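Probable transcriptional regulator (PDB 2FBI) regulates transcription, probably by binding DNA as a homodimer through the winged helix-turn-helix domains of the MarR family. Local coordinates at the interface of chains A and B. Numbering follows the deposited sequence. Chains: chain A/B, probable transcriptional regulator.

Contact 1: the interface of chains A and B. Residues chain A 14, 130, 133-134; chain B 14, 130, 133-134.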
ATOM      1  N   LEU A  14      -7.502   2.895  -1.680  1.00 30.79           N
ATOM      2  CA  LEU A  14      -6.658   1.919  -2.413  1.00 29.85           C
ATOM      3  C   LEU A  14      -5.982   0.879  -1.504  1.00 29.05           C
ATOM      4  O   LEU A  14      -5.915  -0.289  -1.827  1.00 28.92           O
ATOM      5  CB  LEU A  14      -5.550   2.663  -3.198  1.00 30.67           C
ATOM      6  CG  LEU A  14      -6.101   3.295  -4.496  1.00 29.44           C
ATOM      7  CD1 LEU A  14      -5.276   4.514  -4.964  1.00 28.38           C
ATOM      8  CD2 LEU A  14      -6.184   2.255  -5.562  1.00 25.25           C
ATOM      9  N   LEU A 130     -12.123  -2.858 -12.586  1.00 43.46           N
ATOM     10  CA  LEU A 130     -11.276  -2.289 -11.579  1.00 41.75           C
ATOM     11  C   LEU A 130      -9.813  -2.210 -12.089  1.00 40.88           C
ATOM     12  O   LEU A 130      -9.170  -1.167 -11.956  1.00 40.05           O
ATOM     13  CB  LEU A 130     -11.350  -3.098 -10.254  1.00 41.89           C
ATOM     14  CG  LEU A 130     -10.337  -2.610  -9.215  1.00 40.52           C
ATOM     15  CD1 LEU A 130     -10.639  -1.122  -8.880  1.00 34.16           C
ATOM     16  CD2 LEU A 130     -10.313  -3.505  -7.969  1.00 40.72           C
ATOM     17  N   LEU A 133      -9.337   0.272 -14.781  1.00 43.70           N
ATOM     18  CA  LEU A 133      -9.276   1.609 -14.180  1.00 43.06           C
ATOM     19  C   LEU A 133      -7.976   1.873 -13.400  1.00 42.37           C
ATOM     20  O   LEU A 133      -7.408   2.977 -13.446  1.00 42.85           O
ATOM     21  CB  LEU A 133     -10.506   1.862 -13.316  1.00 43.78           C
ATOM     22  CG  LEU A 133     -11.804   2.301 -14.010  1.00 45.10           C
ATOM     23  CD1 LEU A 133     -12.985   2.118 -13.054  1.00 46.54           C
ATOM     24  CD2 LEU A 133     -11.730   3.764 -14.429  1.00 44.33           C
ATOM     25  N   LEU A 134      -7.489   0.865 -12.697  1.00 40.67           N
ATOM     26  CA  LEU A 134      -6.257   1.022 -11.959  1.00 40.11           C
ATOM     27  C   LEU A 134      -5.062   1.161 -12.923  1.00 40.64           C
ATOM     28  O   LEU A 134      -4.143   1.904 -12.666  1.00 38.47           O
ATOM     29  CB  LEU A 134      -6.031  -0.181 -11.043  1.00 39.95           C
ATOM     30  CG  LEU A 134      -6.904  -0.360  -9.780  1.00 37.57           C
ATOM     31  CD1 LEU A 134      -6.655  -1.735  -9.258  1.00 32.09           C
ATOM     32  CD2 LEU A 134      -6.587   0.715  -8.742  1.00 32.48           C
TER
ATOM     33  N   LEU B  14      -2.953  -2.279  -7.320  1.00 30.79           N
ATOM     34  CA  LEU B  14      -3.486  -1.321  -6.319  1.00 29.85           C
ATOM     35  C   LEU B  14      -2.420  -0.384  -5.728  1.00 29.05           C
ATOM     36  O   LEU B  14      -2.650   0.794  -5.545  1.00 28.92           O
ATOM     37  CB  LEU B  14      -4.149  -2.092  -5.151  1.00 30.67           C
ATOM     38  CG  LEU B  14      -5.554  -2.608  -5.537  1.00 29.44           C
ATOM     39  CD1 LEU B  14      -5.977  -3.850  -4.723  1.00 28.38           C
ATOM     40  CD2 LEU B  14      -6.548  -1.505  -5.397  1.00 25.25           C
ATOM     41  N   LEU B 130     -14.004   4.398  -9.904  1.00 43.46           N
ATOM     42  CA  LEU B 130     -12.924   3.715  -9.253  1.00 41.75           C
ATOM     43  C   LEU B 130     -13.218   3.567  -7.737  1.00 40.88           C
ATOM     44  O   LEU B 130     -13.064   2.477  -7.183  1.00 40.05           O
ATOM     45  CB  LEU B 130     -11.573   4.449  -9.478  1.00 41.89           C
ATOM     46  CG  LEU B 130     -10.432   3.833  -8.664  1.00 40.52           C
ATOM     47  CD1 LEU B 130     -10.246   2.353  -9.098  1.00 34.16           C
ATOM     48  CD2 LEU B 130      -9.138   4.651  -8.775  1.00 40.72           C
ATOM     49  N   LEU B 133     -15.974   1.219  -7.006  1.00 43.70           N
ATOM     50  CA  LEU B 133     -15.462  -0.152  -7.114  1.00 43.06           C
ATOM     51  C   LEU B 133     -14.520  -0.547  -5.964  1.00 42.37           C
ATOM     52  O   LEU B 133     -14.556  -1.683  -5.461  1.00 42.85           O
ATOM     53  CB  LEU B 133     -14.806  -0.371  -8.473  1.00 43.78           C
ATOM     54  CG  LEU B 133     -15.711  -0.680  -9.675  1.00 45.10           C
ATOM     55  CD1 LEU B 133     -14.928  -0.473 -10.974  1.00 46.54           C
ATOM     56  CD2 LEU B 133     -16.213  -2.118  -9.624  1.00 44.33           C
ATOM     57  N   LEU B 134     -13.686   0.382  -5.530  1.00 40.67           N
ATOM     58  CA  LEU B 134     -12.788   0.101  -4.435  1.00 40.11           C
ATOM     59  C   LEU B 134     -13.574  -0.063  -3.119  1.00 40.64           C
ATOM     60  O   LEU B 134     -13.236  -0.880  -2.294  1.00 38.47           O
ATOM     61  CB  LEU B 134     -11.770   1.230  -4.280  1.00 39.95           C
ATOM     62  CG  LEU B 134     -10.639   1.393  -5.321  1.00 37.57           C
ATOM     63  CD1 LEU B 134      -9.994   2.716  -5.074  1.00 32.09           C
ATOM     64  CD2 LEU B 134      -9.641   0.241  -5.227  1.00 32.48           C
TER
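A:Leu14 and B:Leu14, on the two copies of helix 10-22, face A:Leu134 and B:Leu134 on the two copies of helix 124-138, all with helical backbone angles, and the four helices meet about the two-fold axis of the dimer. MarR proteins typically dimerise through their N- and C-terminal helices, and this all-leucine patch lies at the centre of that interface. Three leucines meet their own twins on the axis. A:Leu130 and B:Leu130 touch through one methyl of each fork, CD1 to CD1 at 3.5 Å, the two side chains slanting past each other. The A:Leu130 CG lies anti to the backbone N (chi1 173°), which aims CD1 at the partner helix. A:Leu133 and B:Leu133 meet at about a right angle, again with CD1 against CD1, at 3.8 Å. Between the N-terminal helices, A:Leu14 CD2 and B:Leu14 CD2 are also 3.8 Å apart, and A:Leu14 CD2 lies equally near the backbone O of B:Leu14. A:Leu134 joins the two helix pairs by dividing its branches: CD1 rests on B:Leu14 CD2 at 3.9 Å, whereas CD2 reaches B:Leu130 CD1 at 4.0 Å. Its CG stands beside the backbone N, anti to the carbonyl carbon (chi1 -72°), and this orients the fork toward both neighbours. B:Leu134 does the same against A:Leu14 and A:Leu130, with its side chain roughly perpendicular to that of A:Leu130.

Contact 2: the interface of chains A and B. Residues chain A 7-10; chain B 43, 104, 115.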
ATOM      1  N   ARG A   7     -14.073  15.068   1.266  0.50 47.25           N
ATOM      2  CA  ARG A   7     -13.279  14.265   0.268  0.50 47.07           C
ATOM      3  C   ARG A   7     -12.747  12.923   0.811  0.50 46.71           C
ATOM      4  O   ARG A   7     -11.722  12.902   1.509  0.50 46.90           O
ATOM      5  CB  ARG A   7     -12.124  15.103  -0.318  0.50 46.96           C
ATOM      6  CG  ARG A   7     -11.416  16.011   0.660  0.50 46.00           C
ATOM      7  CD  ARG A   7      -9.910  15.925   0.449  0.50 45.08           C
ATOM      8  NE  ARG A   7      -9.131  16.466   1.569  0.50 42.83           N
ATOM      9  CZ  ARG A   7      -7.952  15.981   1.967  0.50 41.29           C
ATOM     10  NH1 ARG A   7      -7.313  16.545   2.976  0.50 39.89           N
ATOM     11  NH2 ARG A   7      -7.399  14.935   1.363  0.50 38.89           N
ATOM     12  N   PRO A   8     -13.447  11.797   0.514  1.00 46.07           N
ATOM     13  CA  PRO A   8     -12.870  10.488   0.864  1.00 45.02           C
ATOM     14  C   PRO A   8     -11.459  10.316   0.263  1.00 42.92           C
ATOM     15  O   PRO A   8     -11.104  11.001  -0.736  1.00 43.49           O
ATOM     16  CB  PRO A   8     -13.874   9.464   0.287  1.00 45.13           C
ATOM     17  CG  PRO A   8     -14.769  10.236  -0.601  1.00 45.68           C
ATOM     18  CD  PRO A   8     -14.777  11.656  -0.098  1.00 46.07           C
ATOM     19  N   SER A   9     -10.648   9.484   0.905  1.00 38.93           N
ATOM     20  CA  SER A   9      -9.252   9.392   0.554  1.00 35.23           C
ATOM     21  C   SER A   9      -9.125   8.307  -0.468  1.00 33.89           C
ATOM     22  O   SER A   9      -9.338   7.117  -0.159  1.00 31.92           O
ATOM     23  CB  SER A   9      -8.414   9.091   1.764  1.00 35.66           C
ATOM     24  OG  SER A   9      -7.072   8.871   1.387  1.00 35.86           O
ATOM     25  N   LEU A  10      -8.858   8.718  -1.722  1.00 31.34           N
ATOM     26  CA  LEU A  10      -8.491   7.763  -2.769  1.00 29.77           C
ATOM     27  C   LEU A  10      -7.348   6.830  -2.347  1.00 28.79           C
ATOM     28  O   LEU A  10      -7.398   5.616  -2.540  1.00 28.34           O
ATOM     29  CB  LEU A  10      -7.997   8.502  -4.005  1.00 29.97           C
ATOM     30  CG  LEU A  10      -7.611   7.588  -5.184  1.00 30.15           C
ATOM     31  CD1 LEU A  10      -8.822   6.752  -5.615  1.00 32.32           C
ATOM     32  CD2 LEU A  10      -7.062   8.408  -6.389  1.00 29.18           C
TER
ATOM     33  N   ARG B  43      -6.132  11.840   9.025  1.00 23.70           N
ATOM     34  CA  ARG B  43      -7.338  11.697   8.211  1.00 26.24           C
ATOM     35  C   ARG B  43      -8.411  10.816   8.862  1.00 25.46           C
ATOM     36  O   ARG B  43      -9.598  11.141   8.809  1.00 24.00           O
ATOM     37  CB  ARG B  43      -7.016  11.081   6.850  1.00 26.29           C
ATOM     38  CG  ARG B  43      -6.352  12.019   5.845  1.00 28.60           C
ATOM     39  CD  ARG B  43      -7.408  12.893   5.274  1.00 27.01           C
ATOM     40  NE  ARG B  43      -7.720  12.572   3.895  1.00 27.20           N
ATOM     41  CZ  ARG B  43      -8.914  12.755   3.331  1.00 32.00           C
ATOM     42  NH1 ARG B  43      -9.061  12.482   2.066  1.00 26.95           N
ATOM     43  NH2 ARG B  43      -9.966  13.171   4.037  1.00 31.34           N
ATOM     44  N   PHE B 104      -5.185  19.663  10.278  1.00 28.33           N
ATOM     45  CA  PHE B 104      -5.998  19.080   9.211  1.00 27.71           C
ATOM     46  C   PHE B 104      -6.626  20.210   8.325  1.00 27.38           C
ATOM     47  O   PHE B 104      -6.503  20.206   7.096  1.00 27.03           O
ATOM     48  CB  PHE B 104      -7.118  18.159   9.724  1.00 26.77           C
ATOM     49  CG  PHE B 104      -8.027  17.710   8.609  1.00 28.28           C
ATOM     50  CD1 PHE B 104      -7.725  16.543   7.865  1.00 26.58           C
ATOM     51  CD2 PHE B 104      -9.142  18.481   8.242  1.00 24.44           C
ATOM     52  CE1 PHE B 104      -8.558  16.145   6.776  1.00 30.65           C
ATOM     53  CE2 PHE B 104      -9.993  18.100   7.161  1.00 23.89           C
ATOM     54  CZ  PHE B 104      -9.695  16.928   6.419  1.00 28.82           C
ATOM     55  N   TYR B 115      -6.515  16.941  -5.475  1.00 35.44           N
ATOM     56  CA  TYR B 115      -7.606  16.103  -5.998  1.00 34.75           C
ATOM     57  C   TYR B 115      -8.233  16.663  -7.284  1.00 34.98           C
ATOM     58  O   TYR B 115      -8.594  15.906  -8.161  1.00 35.01           O
ATOM     59  CB  TYR B 115      -8.717  15.855  -4.938  1.00 34.95           C
ATOM     60  CG  TYR B 115      -8.426  14.645  -4.105  1.00 34.10           C
ATOM     61  CD1 TYR B 115      -8.094  14.777  -2.764  1.00 31.57           C
ATOM     62  CD2 TYR B 115      -8.397  13.351  -4.696  1.00 33.85           C
ATOM     63  CE1 TYR B 115      -7.800  13.639  -1.982  1.00 33.75           C
ATOM     64  CE2 TYR B 115      -8.089  12.233  -3.936  1.00 35.28           C
ATOM     65  CZ  TYR B 115      -7.795  12.381  -2.576  1.00 33.16           C
ATOM     66  OH  TYR B 115      -7.468  11.282  -1.822  1.00 34.32           O
TER
HETATM   67  O   HOH W   1     -13.174  13.766   3.860  1.00 51.91           O
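Hydrogen bonds from B:Arg43 and to B:Tyr115 anchor the N-terminal segment of chain A, from A:Arg7 to the start of helix 10-22, on the partner subunit of this MarR-family dimer. B:Arg43 turns the end of its guanidinium toward the backbone O of A:Arg7, gripping that one oxygen with NH1 at 2.8 Å and NH2 at 3.1 Å. The oxygen lies in the guanidinium plane, and the two nitrogens approach from opposite faces of the carbonyl plane. Bends at chi2 and chi3 of B:Arg43 (-78° and -108°) bring the group round to this position. Water 1 adds a longer link between B:Arg43 NH2 and the backbone N of A:Arg7. The phenol oxygen B:Tyr115 OH accepts the backbone N-H of A:Leu10 at 2.9 Å, in a bent bond.

Flat groups supply the next layer. The A:Arg7 guanidinium covers one face of that of B:Arg43, with A:Arg7 CZ 3.6 Å from B:Arg43 CZ and the planes 34° apart. The two like charges would probably disfavour this face contact, which the bonds of B:Arg43 to the A:Arg7 backbone O may help offset. A:Arg7 NH2 also sits at the CE1 side of the B:Tyr115 ring, in its plane.

Apolar contact comes from A:Leu10, whose CB meets the opposite edge of the ring, 3.7 Å from B:Tyr115 CE2.

Contact 3: the interface of chains A and B. Residues chain A 21, 24, 118, 122; chain B 10, 140.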
ATOM      1  N   ALA A  21      -8.241  -7.659  -0.392  1.00 35.28           N
ATOM      2  CA  ALA A  21      -7.745  -8.703  -1.283  1.00 34.04           C
ATOM      3  C   ALA A  21      -6.653  -9.554  -0.701  1.00 33.68           C
ATOM      4  O   ALA A  21      -6.619 -10.775  -0.976  1.00 33.29           O
ATOM      5  CB  ALA A  21      -7.254  -8.080  -2.644  1.00 35.57           C
ATOM      6  N   PHE A  24      -7.091 -12.911   1.077  1.00 36.63           N
ATOM      7  CA  PHE A  24      -7.161 -14.102   0.203  1.00 35.24           C
ATOM      8  C   PHE A  24      -5.823 -14.738  -0.127  1.00 34.52           C
ATOM      9  O   PHE A  24      -5.789 -15.910  -0.468  1.00 35.36           O
ATOM     10  CB  PHE A  24      -7.955 -13.783  -1.034  1.00 35.11           C
ATOM     11  CG  PHE A  24      -9.398 -13.540  -0.747  1.00 37.73           C
ATOM     12  CD1 PHE A  24     -10.334 -14.591  -0.846  1.00 41.01           C
ATOM     13  CD2 PHE A  24      -9.843 -12.291  -0.367  1.00 37.14           C
ATOM     14  CE1 PHE A  24     -11.679 -14.369  -0.583  1.00 38.19           C
ATOM     15  CE2 PHE A  24     -11.181 -12.067  -0.101  1.00 38.05           C
ATOM     16  CZ  PHE A  24     -12.099 -13.122  -0.208  1.00 38.98           C
ATOM     17  N   ILE A 118     -11.794 -14.516  -5.347  1.00 37.18           N
ATOM     18  CA  ILE A 118     -12.027 -13.067  -5.443  1.00 36.53           C
ATOM     19  C   ILE A 118     -13.018 -12.750  -6.565  1.00 37.67           C
ATOM     20  O   ILE A 118     -13.936 -11.933  -6.410  1.00 37.45           O
ATOM     21  CB  ILE A 118     -10.686 -12.260  -5.614  1.00 37.18           C
ATOM     22  CG1 ILE A 118      -9.866 -12.321  -4.298  1.00 34.48           C
ATOM     23  CG2 ILE A 118     -10.974 -10.822  -6.098  1.00 34.65           C
ATOM     24  CD1 ILE A 118      -8.482 -11.617  -4.292  1.00 35.76           C
ATOM     25  N   PHE A 122     -16.369 -11.033  -5.803  1.00 41.76           N
ATOM     26  CA  PHE A 122     -16.373  -9.622  -6.258  1.00 42.01           C
ATOM     27  C   PHE A 122     -17.141  -9.426  -7.579  1.00 42.17           C
ATOM     28  O   PHE A 122     -17.829  -8.421  -7.763  1.00 43.05           O
ATOM     29  CB  PHE A 122     -14.926  -9.080  -6.364  1.00 41.74           C
ATOM     30  CG  PHE A 122     -14.823  -7.600  -6.714  1.00 40.87           C
ATOM     31  CD1 PHE A 122     -15.378  -6.622  -5.886  1.00 40.90           C
ATOM     32  CD2 PHE A 122     -14.119  -7.188  -7.850  1.00 39.88           C
ATOM     33  CE1 PHE A 122     -15.248  -5.260  -6.189  1.00 40.22           C
ATOM     34  CE2 PHE A 122     -13.981  -5.827  -8.162  1.00 40.17           C
ATOM     35  CZ  PHE A 122     -14.546  -4.863  -7.340  1.00 39.97           C
TER
ATOM     36  N   LEU B  10      -3.586  -7.985  -8.989  1.00 31.34           N
ATOM     37  CA  LEU B  10      -4.501  -6.998  -8.415  1.00 29.77           C
ATOM     38  C   LEU B  10      -3.854  -6.170  -7.295  1.00 28.79           C
ATOM     39  O   LEU B  10      -3.970  -4.946  -7.246  1.00 28.34           O
ATOM     40  CB  LEU B  10      -5.699  -7.694  -7.784  1.00 29.97           C
ATOM     41  CG  LEU B  10      -6.743  -6.742  -7.173  1.00 30.15           C
ATOM     42  CD1 LEU B  10      -7.290  -5.802  -8.254  1.00 32.32           C
ATOM     43  CD2 LEU B  10      -7.908  -7.526  -6.497  1.00 29.18           C
ATOM     44  N   ILE B 140     -15.484  -7.342   0.263  1.00 47.08           N
ATOM     45  CA  ILE B 140     -15.218  -8.768   0.085  1.00 47.12           C
ATOM     46  C   ILE B 140     -14.400  -9.354   1.205  1.00 46.95           C
ATOM     47  O   ILE B 140     -14.250 -10.569   1.266  1.00 47.06           O
ATOM     48  CB  ILE B 140     -14.633  -9.186  -1.335  1.00 47.02           C
ATOM     49  CG1 ILE B 140     -13.131  -8.906  -1.461  1.00 47.58           C
ATOM     50  CG2 ILE B 140     -15.474  -8.599  -2.485  1.00 46.95           C
ATOM     51  CD1 ILE B 140     -12.478  -9.684  -2.632  1.00 47.04           C
TER
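B:Ile140, just beyond helix 124-138 of its chain, inserts its side chain among A:Phe24, A:Ile118 and A:Phe122, an apolar part of the helical dimer interface typical of MarR-family regulators. Its two branches serve different neighbours. The longer one ends in CD1, which lies 3.7 Å from A:Phe24 CE2 and 3.9 Å from A:Ile118 CG2. The shorter branch, CG2, packs against A:Phe122, 3.9 Å from ring atom CD1 and equally near CB. CG1 of B:Ile140 is placed between the backbone N and the carbonyl carbon (chi1 79°), sending CD1 toward A:Phe24 and A:Ile118 while CG2 points to A:Phe122. The backbone O of B:Ile140 meets the edge of the A:Phe24 ring in plane, 3.6 Å from CZ.

Within chain A, A:Ile118 supports this surface: its CG1 lies 3.8 Å above one face of the A:Phe24 ring, offset toward the rim, so that the ring is backed by the same residue whose CG2 touches B:Ile140. The backbone O of A:Ala21 occupies another part of the ring edge. A:Ile118 and A:Phe122 are one turn apart on helix 98-122 and both cross B:Ile140 at about a right angle. Farther out, helix 10-22 of each chain contributes one residue, with A:Ala21 CB 3.9 Å from B:Leu10 CD2.

Contact 4: the interface of chains A and B. Residues chain A 20, 23-24, 121; chain B 140-142.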
ATOM      1  N   ALA A  20      -8.213  -5.891   2.123  1.00 33.97           N
ATOM      2  CA  ALA A  20      -9.286  -6.822   1.706  1.00 34.46           C
ATOM      3  C   ALA A  20      -8.826  -7.970   0.767  1.00 35.54           C
ATOM      4  O   ALA A  20      -8.928  -9.135   1.129  1.00 36.17           O
ATOM      5  CB  ALA A  20     -10.438  -6.060   1.141  1.00 33.85           C
ATOM      6  N   SER A  23      -6.215 -10.609   2.326  1.00 34.38           N
ATOM      7  CA  SER A  23      -6.623 -11.726   3.184  1.00 37.03           C
ATOM      8  C   SER A  23      -6.835 -13.032   2.384  1.00 36.62           C
ATOM      9  O   SER A  23      -6.710 -14.119   2.916  1.00 35.93           O
ATOM     10  CB  SER A  23      -7.835 -11.375   4.051  1.00 36.56           C
ATOM     11  OG  SER A  23      -8.787 -10.621   3.343  1.00 40.48           O
ATOM     12  N   PHE A  24      -7.091 -12.911   1.077  1.00 36.63           N
ATOM     13  CA  PHE A  24      -7.161 -14.102   0.203  1.00 35.24           C
ATOM     14  C   PHE A  24      -5.823 -14.738  -0.127  1.00 34.52           C
ATOM     15  O   PHE A  24      -5.789 -15.910  -0.468  1.00 35.36           O
ATOM     16  CB  PHE A  24      -7.955 -13.783  -1.034  1.00 35.11           C
ATOM     17  CG  PHE A  24      -9.398 -13.540  -0.747  1.00 37.73           C
ATOM     18  CD1 PHE A  24     -10.334 -14.591  -0.846  1.00 41.01           C
ATOM     19  CD2 PHE A  24      -9.843 -12.291  -0.367  1.00 37.14           C
ATOM     20  CE1 PHE A  24     -11.679 -14.369  -0.583  1.00 38.19           C
ATOM     21  CE2 PHE A  24     -11.181 -12.067  -0.101  1.00 38.05           C
ATOM     22  CZ  PHE A  24     -12.099 -13.122  -0.208  1.00 38.98           C
ATOM     23  N   ARG A 121     -16.634 -13.747  -5.540  1.00 41.52           N
ATOM     24  CA  ARG A 121     -17.157 -12.928  -4.482  1.00 40.64           C
ATOM     25  C   ARG A 121     -17.229 -11.470  -4.878  1.00 41.60           C
ATOM     26  O   ARG A 121     -18.058 -10.740  -4.350  1.00 41.37           O
ATOM     27  CB  ARG A 121     -16.284 -13.134  -3.261  1.00 41.54           C
ATOM     28  CG  ARG A 121     -16.727 -12.501  -1.978  1.00 40.75           C
ATOM     29  CD  ARG A 121     -15.833 -13.054  -0.863  1.00 39.88           C
ATOM     30  NE  ARG A 121     -15.998 -12.294   0.379  1.00 38.52           N
ATOM     31  CZ  ARG A 121     -16.964 -12.507   1.268  1.00 35.06           C
ATOM     32  NH1 ARG A 121     -17.856 -13.455   1.043  1.00 31.83           N
ATOM     33  NH2 ARG A 121     -17.033 -11.757   2.357  1.00 35.42           N
TER
ATOM     34  N   ILE B 140     -15.484  -7.342   0.263  1.00 47.08           N
ATOM     35  CA  ILE B 140     -15.218  -8.768   0.085  1.00 47.12           C
ATOM     36  C   ILE B 140     -14.400  -9.354   1.205  1.00 46.95           C
ATOM     37  O   ILE B 140     -14.250 -10.569   1.266  1.00 47.06           O
ATOM     38  CB  ILE B 140     -14.633  -9.186  -1.335  1.00 47.02           C
ATOM     39  CG1 ILE B 140     -13.131  -8.906  -1.461  1.00 47.58           C
ATOM     40  CG2 ILE B 140     -15.474  -8.599  -2.485  1.00 46.95           C
ATOM     41  CD1 ILE B 140     -12.478  -9.684  -2.632  1.00 47.04           C
ATOM     42  N   LYS B 141     -13.869  -8.515   2.085  1.00 47.55           N
ATOM     43  CA  LYS B 141     -13.084  -9.021   3.218  1.00 48.44           C
ATOM     44  C   LYS B 141     -13.950  -9.960   4.070  1.00 49.17           C
ATOM     45  O   LYS B 141     -15.020  -9.541   4.564  1.00 47.73           O
ATOM     46  CB  LYS B 141     -12.545  -7.902   4.090  1.00 48.27           C
ATOM     47  CG  LYS B 141     -11.458  -8.374   5.030  1.00 50.41           C
ATOM     48  CD  LYS B 141     -10.718  -7.197   5.658  1.00 54.44           C
ATOM     49  CE  LYS B 141      -9.637  -7.704   6.600  1.00 57.19           C
ATOM     50  NZ  LYS B 141      -8.712  -6.626   7.059  1.00 61.59           N
ATOM     51  N   PRO B 142     -13.478 -11.222   4.228  1.00 49.72           N
ATOM     52  CA  PRO B 142     -14.128 -12.340   4.935  1.00 50.61           C
ATOM     53  C   PRO B 142     -14.550 -11.891   6.333  1.00 51.50           C
ATOM     54  O   PRO B 142     -15.754 -11.855   6.670  1.00 51.25           O
ATOM     55  CB  PRO B 142     -13.012 -13.390   5.030  1.00 50.05           C
ATOM     56  CG  PRO B 142     -12.077 -13.079   3.901  1.00 50.71           C
ATOM     57  CD  PRO B 142     -12.175 -11.608   3.647  1.00 50.02           C
ATOM     58  OXT PRO B 142     -13.658 -11.505   7.126  1.00 51.73           O
TER
HETATM   59  O   HOH W   2     -17.957 -11.970   5.051  1.00 38.43           O
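The C-terminal tail of chain B, residues B:Ile140 to B:Pro142, runs over the end of helix 10-22 and helix 98-122 of chain A, extending the dimer interface of this MarR-family protein to the chain terminus. A:Arg121 secures the tail by its backbone. Its NE donates to the backbone O of B:Ile140 at 2.6 Å in a nearly straight bond, 165° at the hydrogen. The oxygen lies close to the guanidinium plane, while NE is tilted 24° from the carbonyl plane; a longer bond from A:Arg121 NH2 to the same oxygen is weak. The arginine chain is extended from CG to NE, with CG anti to the backbone N (chi1 -173°), and this brings NE up to the backbone O of B:Ile140 while CG packs 4.0 Å from B:Ile140 CB. Water 2 continues the link outward, lying 2.9 Å from A:Arg121 NH2 and 2.7 Å from B:Pro142 O of the terminal carboxylate. The arginine would probably also draw that group electrostatically.

On the other flank, the B:Pro142 ring crosses A:Phe24 at a slant, its CD 3.9 Å from A:Phe24 CE2. B:Lys141 places CB near the methyl of A:Ala20, and the rest of its side chain extends past A:Ser23. The A:Ser23 hydroxyl bonds back to its own chain, OG donating to A:Ala20 O at 2.7 Å, and that bonded OG also lies 3.5 Å from B:Pro142 CD.

Measured between C-alpha centres throughout, contacts 3 and 4 lie about 5 Å apart, and they share A:Phe24 and B:Ile140. Contact 1, on the two-fold axis, is about 12 Å from contact 3 and 15 Å from contact 4. Contact 2 is about 16 Å from contact 1 and 23 to 24 Å from contacts 3 and 4. Helix 10-22 contributes to all four, and helix 98-122 to contacts 2, 3 and 4. Both termini thus embrace the partner; by symmetry contacts 2, 3 and 4 each recur with the chains exchanged, while contact 1 is its own twin, consistent with a stable dimer that could space the DNA-binding domains.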